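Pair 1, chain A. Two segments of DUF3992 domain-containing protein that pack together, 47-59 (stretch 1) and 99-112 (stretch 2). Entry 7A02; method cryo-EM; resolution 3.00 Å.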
# COMPACT_ATOMS: atom_id res chain seq x y z
N ALA A 47 -19.91 -5.54 -36.19
CA ALA A 47 -19.54 -5.45 -37.59
C ALA A 47 -19.86 -4.07 -38.13
O ALA A 47 -20.94 -3.54 -37.89
CB ALA A 47 -20.27 -6.51 -38.41
N SER A 48 -18.92 -3.50 -38.87
CA SER A 48 -19.09 -2.23 -39.55
C SER A 48 -18.80 -2.41 -41.03
O SER A 48 -17.99 -3.25 -41.41
CB SER A 48 -18.17 -1.15 -38.99
OG SER A 48 -18.46 -0.90 -37.63
N GLY A 49 -19.47 -1.63 -41.87
CA GLY A 49 -19.22 -1.73 -43.29
C GLY A 49 -20.17 -0.90 -44.11
O GLY A 49 -20.84 -0.01 -43.60
N TYR A 50 -20.20 -1.20 -45.41
CA TYR A 50 -21.07 -0.49 -46.34
C TYR A 50 -21.61 -1.47 -47.37
O TYR A 50 -21.07 -2.55 -47.58
CB TYR A 50 -20.36 0.66 -47.06
CG TYR A 50 -19.21 0.23 -47.94
CD1 TYR A 50 -17.91 0.32 -47.51
CD2 TYR A 50 -19.43 -0.25 -49.22
CE1 TYR A 50 -16.87 -0.06 -48.31
CE2 TYR A 50 -18.40 -0.64 -50.02
CZ TYR A 50 -17.12 -0.54 -49.56
OH TYR A 50 -16.07 -0.93 -50.35
N LEU A 51 -22.70 -1.06 -48.02
CA LEU A 51 -23.25 -1.74 -49.18
C LEU A 51 -23.40 -0.73 -50.30
O LEU A 51 -23.94 0.36 -50.08
CB LEU A 51 -24.61 -2.37 -48.86
CG LEU A 51 -25.23 -3.15 -50.02
CD1 LEU A 51 -24.79 -4.58 -49.97
CD2 LEU A 51 -26.73 -3.06 -49.98
N LYS A 52 -22.91 -1.09 -51.48
CA LYS A 52 -22.98 -0.24 -52.66
C LYS A 52 -23.75 -0.97 -53.75
O LYS A 52 -23.40 -2.10 -54.10
CB LYS A 52 -21.58 0.11 -53.16
CG LYS A 52 -21.60 0.88 -54.47
CD LYS A 52 -20.30 1.60 -54.77
CE LYS A 52 -19.06 0.79 -54.43
NZ LYS A 52 -19.16 -0.63 -54.86
N VAL A 53 -24.77 -0.32 -54.29
CA VAL A 53 -25.56 -0.88 -55.38
C VAL A 53 -25.03 -0.27 -56.67
O VAL A 53 -25.19 0.93 -56.91
CB VAL A 53 -27.05 -0.60 -55.20
CG1 VAL A 53 -27.81 -1.04 -56.42
CG2 VAL A 53 -27.57 -1.33 -53.99
N ASP A 54 -24.41 -1.10 -57.50
CA ASP A 54 -23.68 -0.60 -58.66
C ASP A 54 -24.59 -0.48 -59.88
O ASP A 54 -24.76 0.61 -60.42
CB ASP A 54 -22.49 -1.52 -58.96
CG ASP A 54 -21.49 -0.88 -59.89
OD1 ASP A 54 -20.87 0.12 -59.49
OD2 ASP A 54 -21.32 -1.38 -61.02
N THR A 55 -25.17 -1.59 -60.32
CA THR A 55 -26.00 -1.56 -61.51
C THR A 55 -27.31 -2.29 -61.26
O THR A 55 -27.42 -3.14 -60.38
CB THR A 55 -25.31 -2.20 -62.72
OG1 THR A 55 -25.07 -3.58 -62.47
CG2 THR A 55 -23.99 -1.50 -63.01
N GLY A 56 -28.31 -1.94 -62.07
CA GLY A 56 -29.64 -2.50 -62.01
C GLY A 56 -30.65 -1.40 -61.87
O GLY A 56 -30.36 -0.22 -62.07
N THR A 57 -31.87 -1.79 -61.52
CA THR A 57 -32.95 -0.84 -61.27
C THR A 57 -33.67 -1.24 -60.00
O THR A 57 -33.63 -2.40 -59.57
CB THR A 57 -33.94 -0.78 -62.43
OG1 THR A 57 -35.00 0.11 -62.10
CG2 THR A 57 -34.51 -2.16 -62.69
N GLY A 58 -34.34 -0.28 -59.39
CA GLY A 58 -35.12 -0.54 -58.21
C GLY A 58 -34.25 -0.73 -56.99
O GLY A 58 -33.11 -1.17 -57.08
N PRO A 59 -34.78 -0.38 -55.83
CA PRO A 59 -33.97 -0.44 -54.61
C PRO A 59 -33.65 -1.86 -54.20
O PRO A 59 -34.36 -2.81 -54.54
CB PRO A 59 -34.87 0.24 -53.56
CG PRO A 59 -35.95 0.92 -54.34
CD PRO A 59 -36.14 0.10 -55.56
N GLY A 99 -33.68 -8.04 -54.09
CA GLY A 99 -33.71 -7.12 -55.20
C GLY A 99 -34.81 -7.46 -56.19
O GLY A 99 -35.42 -8.53 -56.13
N THR A 100 -35.04 -6.52 -57.10
CA THR A 100 -36.01 -6.72 -58.17
C THR A 100 -35.50 -7.82 -59.10
O THR A 100 -34.33 -8.18 -59.10
CB THR A 100 -36.23 -5.39 -58.91
OG1 THR A 100 -36.57 -4.38 -57.96
CG2 THR A 100 -37.36 -5.50 -59.91
N ALA A 101 -36.40 -8.36 -59.92
CA ALA A 101 -36.01 -9.39 -60.88
C ALA A 101 -35.35 -8.78 -62.11
O ALA A 101 -35.70 -9.07 -63.25
CB ALA A 101 -37.22 -10.23 -61.27
N ALA A 102 -34.37 -7.92 -61.85
CA ALA A 102 -33.56 -7.32 -62.89
C ALA A 102 -32.08 -7.59 -62.68
O ALA A 102 -31.25 -7.06 -63.42
CB ALA A 102 -33.79 -5.81 -62.96
N ALA A 103 -31.73 -8.40 -61.68
CA ALA A 103 -30.36 -8.81 -61.40
C ALA A 103 -29.45 -7.61 -61.19
O ALA A 103 -28.49 -7.38 -61.93
CB ALA A 103 -29.83 -9.72 -62.52
N GLU A 104 -29.76 -6.83 -60.16
CA GLU A 104 -28.85 -5.78 -59.74
C GLU A 104 -27.58 -6.41 -59.21
O GLU A 104 -27.57 -7.55 -58.75
CB GLU A 104 -29.50 -4.92 -58.65
CG GLU A 104 -30.82 -4.32 -59.04
CD GLU A 104 -31.98 -5.22 -58.69
OE1 GLU A 104 -31.82 -6.45 -58.78
OE2 GLU A 104 -33.05 -4.70 -58.33
N THR A 105 -26.48 -5.66 -59.30
CA THR A 105 -25.22 -6.16 -58.77
C THR A 105 -24.46 -5.03 -58.10
O THR A 105 -24.64 -3.85 -58.42
CB THR A 105 -24.36 -6.81 -59.85
OG1 THR A 105 -23.27 -7.50 -59.23
CG2 THR A 105 -23.80 -5.77 -60.78
N GLY A 106 -23.60 -5.42 -57.17
CA GLY A 106 -22.86 -4.45 -56.39
C GLY A 106 -21.82 -5.11 -55.52
O GLY A 106 -21.46 -6.27 -55.72
N GLU A 107 -21.35 -4.36 -54.53
CA GLU A 107 -20.28 -4.79 -53.64
C GLU A 107 -20.77 -4.89 -52.20
O GLU A 107 -21.87 -4.44 -51.86
CB GLU A 107 -19.10 -3.82 -53.71
CG GLU A 107 -18.28 -3.94 -54.96
CD GLU A 107 -17.12 -2.97 -54.99
OE1 GLU A 107 -17.27 -1.89 -55.59
OE2 GLU A 107 -16.06 -3.29 -54.41
N PHE A 108 -19.94 -5.48 -51.35
CA PHE A 108 -20.27 -5.62 -49.93
C PHE A 108 -18.98 -5.81 -49.15
O PHE A 108 -18.28 -6.80 -49.34
CB PHE A 108 -21.21 -6.80 -49.72
CG PHE A 108 -21.56 -7.04 -48.29
CD1 PHE A 108 -22.46 -6.22 -47.64
CD2 PHE A 108 -21.02 -8.10 -47.60
CE1 PHE A 108 -22.80 -6.45 -46.33
CE2 PHE A 108 -21.36 -8.33 -46.29
CZ PHE A 108 -22.25 -7.50 -45.66
N CYS A 109 -18.68 -4.87 -48.26
CA CYS A 109 -17.48 -4.89 -47.44
C CYS A 109 -17.85 -4.85 -45.97
O CYS A 109 -18.78 -4.14 -45.58
CB CYS A 109 -16.58 -3.70 -47.77
SG CYS A 109 -15.29 -3.36 -46.55
N MET A 110 -17.12 -5.60 -45.15
CA MET A 110 -17.45 -5.66 -43.73
C MET A 110 -16.23 -6.02 -42.90
O MET A 110 -15.51 -6.97 -43.23
CB MET A 110 -18.57 -6.67 -43.48
CG MET A 110 -18.81 -6.98 -42.03
SD MET A 110 -20.02 -8.29 -41.80
CE MET A 110 -21.52 -7.41 -42.21
N THR A 111 -16.00 -5.27 -41.82
CA THR A 111 -14.99 -5.59 -40.82
C THR A 111 -15.66 -6.09 -39.56
O THR A 111 -16.67 -5.53 -39.12
CB THR A 111 -14.12 -4.38 -40.49
OG1 THR A 111 -14.95 -3.27 -40.16
CG2 THR A 111 -13.23 -4.02 -41.65
N ILE A 112 -15.10 -7.14 -38.97
CA ILE A 112 -15.74 -7.90 -37.91
C ILE A 112 -14.83 -7.92 -36.69
O ILE A 112 -13.64 -8.24 -36.81
CB ILE A 112 -16.04 -9.34 -38.37
CG1 ILE A 112 -16.90 -9.31 -39.63
CG2 ILE A 112 -16.72 -10.11 -37.28
CD1 ILE A 112 -16.70 -10.50 -40.51

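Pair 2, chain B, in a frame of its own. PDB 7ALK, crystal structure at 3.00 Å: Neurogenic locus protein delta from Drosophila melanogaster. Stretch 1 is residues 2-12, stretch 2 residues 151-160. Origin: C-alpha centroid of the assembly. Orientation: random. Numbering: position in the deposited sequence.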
# COMPACT_ATOMS: atom_id res chain seq x y z
N GLY B 2 -5.28 6.24 2.79
CA GLY B 2 -4.91 5.26 1.79
C GLY B 2 -3.48 5.34 1.29
O GLY B 2 -2.78 6.34 1.52
N SER B 3 -3.03 4.29 0.60
CA SER B 3 -1.70 4.23 0.04
C SER B 3 -1.64 3.10 -0.98
O SER B 3 -2.29 2.06 -0.81
CB SER B 3 -0.62 4.02 1.11
OG SER B 3 -0.56 5.12 2.00
N PHE B 4 -0.87 3.31 -2.04
CA PHE B 4 -0.65 2.31 -3.08
C PHE B 4 0.66 1.60 -2.79
O PHE B 4 1.73 2.23 -2.79
CB PHE B 4 -0.63 2.96 -4.47
CG PHE B 4 -0.47 1.97 -5.60
CD1 PHE B 4 0.78 1.51 -5.97
CD2 PHE B 4 -1.57 1.54 -6.32
CE1 PHE B 4 0.92 0.61 -7.02
CE2 PHE B 4 -1.44 0.65 -7.36
CZ PHE B 4 -0.19 0.18 -7.71
N GLU B 5 0.59 0.30 -2.54
CA GLU B 5 1.76 -0.51 -2.21
C GLU B 5 2.12 -1.41 -3.39
O GLU B 5 1.26 -2.15 -3.89
CB GLU B 5 1.51 -1.36 -0.96
CG GLU B 5 1.43 -0.58 0.33
CD GLU B 5 0.96 -1.42 1.50
OE1 GLU B 5 0.20 -2.39 1.27
OE2 GLU B 5 1.34 -1.12 2.65
N LEU B 6 3.37 -1.35 -3.82
CA LEU B 6 3.91 -2.24 -4.83
C LEU B 6 5.04 -3.04 -4.21
O LEU B 6 6.07 -2.48 -3.82
CB LEU B 6 4.41 -1.46 -6.05
CG LEU B 6 5.26 -2.26 -7.05
CD1 LEU B 6 4.47 -3.44 -7.61
CD2 LEU B 6 5.75 -1.38 -8.18
N ARG B 7 4.85 -4.36 -4.11
CA ARG B 7 5.81 -5.25 -3.47
C ARG B 7 6.49 -6.10 -4.54
O ARG B 7 5.86 -6.99 -5.11
CB ARG B 7 5.13 -6.13 -2.42
CG ARG B 7 6.05 -7.18 -1.81
CD ARG B 7 5.36 -7.94 -0.70
NE ARG B 7 4.19 -8.68 -1.17
CZ ARG B 7 3.33 -9.30 -0.38
NH1 ARG B 7 3.47 -9.30 0.93
NH2 ARG B 7 2.30 -9.94 -0.92
N LEU B 8 7.76 -5.82 -4.80
CA LEU B 8 8.53 -6.64 -5.71
C LEU B 8 8.90 -7.95 -5.04
O LEU B 8 9.26 -7.99 -3.86
CB LEU B 8 9.79 -5.90 -6.15
CG LEU B 8 9.62 -4.42 -6.52
CD1 LEU B 8 10.97 -3.73 -6.57
CD2 LEU B 8 8.89 -4.28 -7.84
N LYS B 9 8.81 -9.05 -5.80
CA LYS B 9 9.09 -10.37 -5.27
C LYS B 9 10.34 -10.99 -5.88
O LYS B 9 11.31 -11.25 -5.16
CB LYS B 9 7.88 -11.30 -5.47
CG LYS B 9 6.62 -10.81 -4.78
CD LYS B 9 5.60 -11.93 -4.62
CE LYS B 9 5.15 -12.47 -5.96
NZ LYS B 9 4.16 -13.58 -5.81
N TYR B 10 10.35 -11.23 -7.19
CA TYR B 10 11.48 -11.91 -7.82
C TYR B 10 11.76 -11.30 -9.19
O TYR B 10 10.85 -11.13 -10.00
CB TYR B 10 11.20 -13.41 -7.98
CG TYR B 10 12.44 -14.24 -8.23
CD1 TYR B 10 13.20 -14.73 -7.18
CD2 TYR B 10 12.85 -14.53 -9.53
CE1 TYR B 10 14.33 -15.49 -7.41
CE2 TYR B 10 13.98 -15.29 -9.77
CZ TYR B 10 14.72 -15.77 -8.70
OH TYR B 10 15.84 -16.53 -8.93
N PHE B 11 13.03 -10.96 -9.42
CA PHE B 11 13.51 -10.58 -10.74
C PHE B 11 14.45 -11.67 -11.23
O PHE B 11 15.39 -12.06 -10.52
CB PHE B 11 14.23 -9.23 -10.70
CG PHE B 11 14.67 -8.74 -12.05
CD1 PHE B 11 13.75 -8.23 -12.95
CD2 PHE B 11 16.00 -8.79 -12.42
CE1 PHE B 11 14.15 -7.77 -14.19
CE2 PHE B 11 16.41 -8.34 -13.67
CZ PHE B 11 15.48 -7.83 -14.55
N SER B 12 14.20 -12.17 -12.44
CA SER B 12 14.92 -13.32 -12.98
C SER B 12 15.77 -12.88 -14.16
O SER B 12 15.26 -12.31 -15.13
CB SER B 12 13.94 -14.41 -13.41
OG SER B 12 14.62 -15.58 -13.81
N TYR B 151 14.61 -12.05 -22.01
CA TYR B 151 15.49 -12.73 -21.08
C TYR B 151 15.09 -12.58 -19.62
O TYR B 151 15.35 -13.49 -18.83
CB TYR B 151 16.93 -12.23 -21.23
CG TYR B 151 17.51 -12.38 -22.62
CD1 TYR B 151 17.93 -13.62 -23.09
CD2 TYR B 151 17.64 -11.29 -23.47
CE1 TYR B 151 18.46 -13.77 -24.35
CE2 TYR B 151 18.18 -11.42 -24.73
CZ TYR B 151 18.58 -12.67 -25.17
OH TYR B 151 19.11 -12.81 -26.43
N THR B 152 14.46 -11.47 -19.25
CA THR B 152 14.22 -11.15 -17.85
C THR B 152 12.75 -11.33 -17.50
O THR B 152 11.86 -11.31 -18.36
CB THR B 152 14.65 -9.71 -17.54
OG1 THR B 152 14.01 -8.81 -18.45
CG2 THR B 152 16.15 -9.57 -17.67
N SER B 153 12.50 -11.51 -16.20
CA SER B 153 11.16 -11.68 -15.67
C SER B 153 11.08 -11.02 -14.30
O SER B 153 11.96 -11.24 -13.46
CB SER B 153 10.79 -13.17 -15.57
OG SER B 153 9.56 -13.34 -14.88
N LEU B 154 10.04 -10.22 -14.09
CA LEU B 154 9.84 -9.51 -12.83
C LEU B 154 8.47 -9.85 -12.28
O LEU B 154 7.46 -9.68 -12.97
CB LEU B 154 9.98 -7.99 -13.02
CG LEU B 154 9.69 -7.14 -11.79
CD1 LEU B 154 10.55 -7.58 -10.62
CD2 LEU B 154 9.91 -5.67 -12.09
N GLU B 155 8.43 -10.33 -11.04
CA GLU B 155 7.20 -10.70 -10.37
C GLU B 155 6.93 -9.72 -9.23
O GLU B 155 7.85 -9.35 -8.49
CB GLU B 155 7.27 -12.13 -9.83
CG GLU B 155 5.94 -12.72 -9.40
CD GLU B 155 6.04 -14.18 -9.03
OE1 GLU B 155 7.08 -14.80 -9.33
OE2 GLU B 155 5.07 -14.72 -8.45
N TYR B 156 5.67 -9.31 -9.09
CA TYR B 156 5.32 -8.26 -8.14
C TYR B 156 3.87 -8.40 -7.72
O TYR B 156 3.06 -9.04 -8.40
CB TYR B 156 5.55 -6.87 -8.75
CG TYR B 156 4.81 -6.65 -10.05
CD1 TYR B 156 5.33 -7.11 -11.25
CD2 TYR B 156 3.58 -6.01 -10.07
CE1 TYR B 156 4.66 -6.92 -12.44
CE2 TYR B 156 2.90 -5.82 -11.26
CZ TYR B 156 3.44 -6.28 -12.44
OH TYR B 156 2.76 -6.09 -13.62
N ASP B 157 3.55 -7.80 -6.58
CA ASP B 157 2.18 -7.65 -6.10
C ASP B 157 1.87 -6.17 -5.91
O ASP B 157 2.76 -5.38 -5.58
CB ASP B 157 1.96 -8.39 -4.77
CG ASP B 157 2.41 -9.84 -4.82
OD1 ASP B 157 2.49 -10.40 -5.93
OD2 ASP B 157 2.68 -10.41 -3.74
N PHE B 158 0.61 -5.80 -6.12
CA PHE B 158 0.20 -4.41 -5.98
C PHE B 158 -1.22 -4.35 -5.44
O PHE B 158 -2.05 -5.21 -5.75
CB PHE B 158 0.30 -3.65 -7.31
CG PHE B 158 -0.57 -4.23 -8.40
CD1 PHE B 158 -0.13 -5.29 -9.17
CD2 PHE B 158 -1.82 -3.69 -8.67
CE1 PHE B 158 -0.92 -5.82 -10.17
CE2 PHE B 158 -2.62 -4.21 -9.67
CZ PHE B 158 -2.17 -5.27 -10.42
N ARG B 159 -1.49 -3.32 -4.64
CA ARG B 159 -2.81 -3.12 -4.07
C ARG B 159 -2.91 -1.70 -3.54
O ARG B 159 -1.91 -0.99 -3.41
CB ARG B 159 -3.10 -4.13 -2.95
CG ARG B 159 -2.35 -3.83 -1.66
CD ARG B 159 -2.71 -4.82 -0.57
NE ARG B 159 -2.06 -4.49 0.69
CZ ARG B 159 -2.12 -5.24 1.78
NH1 ARG B 159 -2.81 -6.36 1.81
NH2 ARG B 159 -1.48 -4.83 2.88
N VAL B 160 -4.14 -1.30 -3.23
CA VAL B 160 -4.43 -0.04 -2.55
C VAL B 160 -5.24 -0.35 -1.30
O VAL B 160 -6.25 -1.07 -1.38
CB VAL B 160 -5.20 0.94 -3.45
CG1 VAL B 160 -5.19 2.34 -2.85
CG2 VAL B 160 -4.62 0.96 -4.85

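Where pair 1 has glycine at three matched positions, pair 2 has aromatic residues: G106(A) matches Y156(B), G49(A) matches F4(B) and G56(A) matches F11(B). At G106(A) an ideal CB would lie 2.1 Å from K52(A) O. Y156(B) fits a backbone displaced by 0.9 Å at CA and carries its ring away from the partner strand (chi1 p), while its CD2 still meets L6(B) CD1 at 3.7 Å. G56(A), with phi 125°, is held to glycine by its own backbone, and a CB there would strike E104(A) CG at 2.3 Å; F11(B), at phi -112°, instead lays its CD1 3.8 Å from L154(B) CB, the residue that replaces E104(A).

The common frame is an antiparallel strand pair, N-to-C directions 145° apart in pair 1 and 155° in pair 2, whose 14 central residues superpose to 0.5 Å. Both contain the same irregularity. D54(A), matched by K9(B), is an extra residue opposite one carbonyl: T105(A) O accepts from D54(A) N at 2.9 Å and T55(A) N at 3.0 Å, and E155(B) O accepts from K9(B) N at 2.9 Å and, weakly, from Y10(B) N at 3.4 Å. In both, the extra residue has psi near -60° and its CB points toward the other strand. D54(A) makes no salt bridge across, whereas K9(B) NZ reaches E155(B) OE2 at 3.0 Å and D157(B) OD1 at 3.6 Å.

One oppositely charged pair occurs at matched positions in both, with the basic residue on stretch 1. K52(A) NZ meets E107(A) OE1 at a very short 2.4 Å; at the matched positions R7(B) NH2 donates to D157(B) OD2 at 2.9 Å, the carboxylate lying at the guanidinium edge. The longer arginine thus faces the shorter acid. Two residues along, on the same face, the chemistry diverges: C109(A) CB sits over the Y50(A) ring face, 4.0 Å from the centroid, whereas in pair 2 a salt bridge takes the place of this CH-pi contact, with R159(B) NE 3.1 Å from E5(B) OE1.

On the other face, L51(A) and L6(B) coincide, their side-chain centres 0.3 Å apart. Their neighbours F108(A) and F158(B) adopt different chi1 values, t and p, and their side-chain centres lie 3.1 Å apart. L51(A) CD1 therefore touches the ring atom F108(A) CD1 at 3.7 Å, but L6(B) CD1 lies 4.2 Å from F158(B) CB, and F4(B) CZ packs 3.9 Å from that same CB. The buried areas remain similar, 960 Å² in pair 1 and 1041 Å² in pair 2.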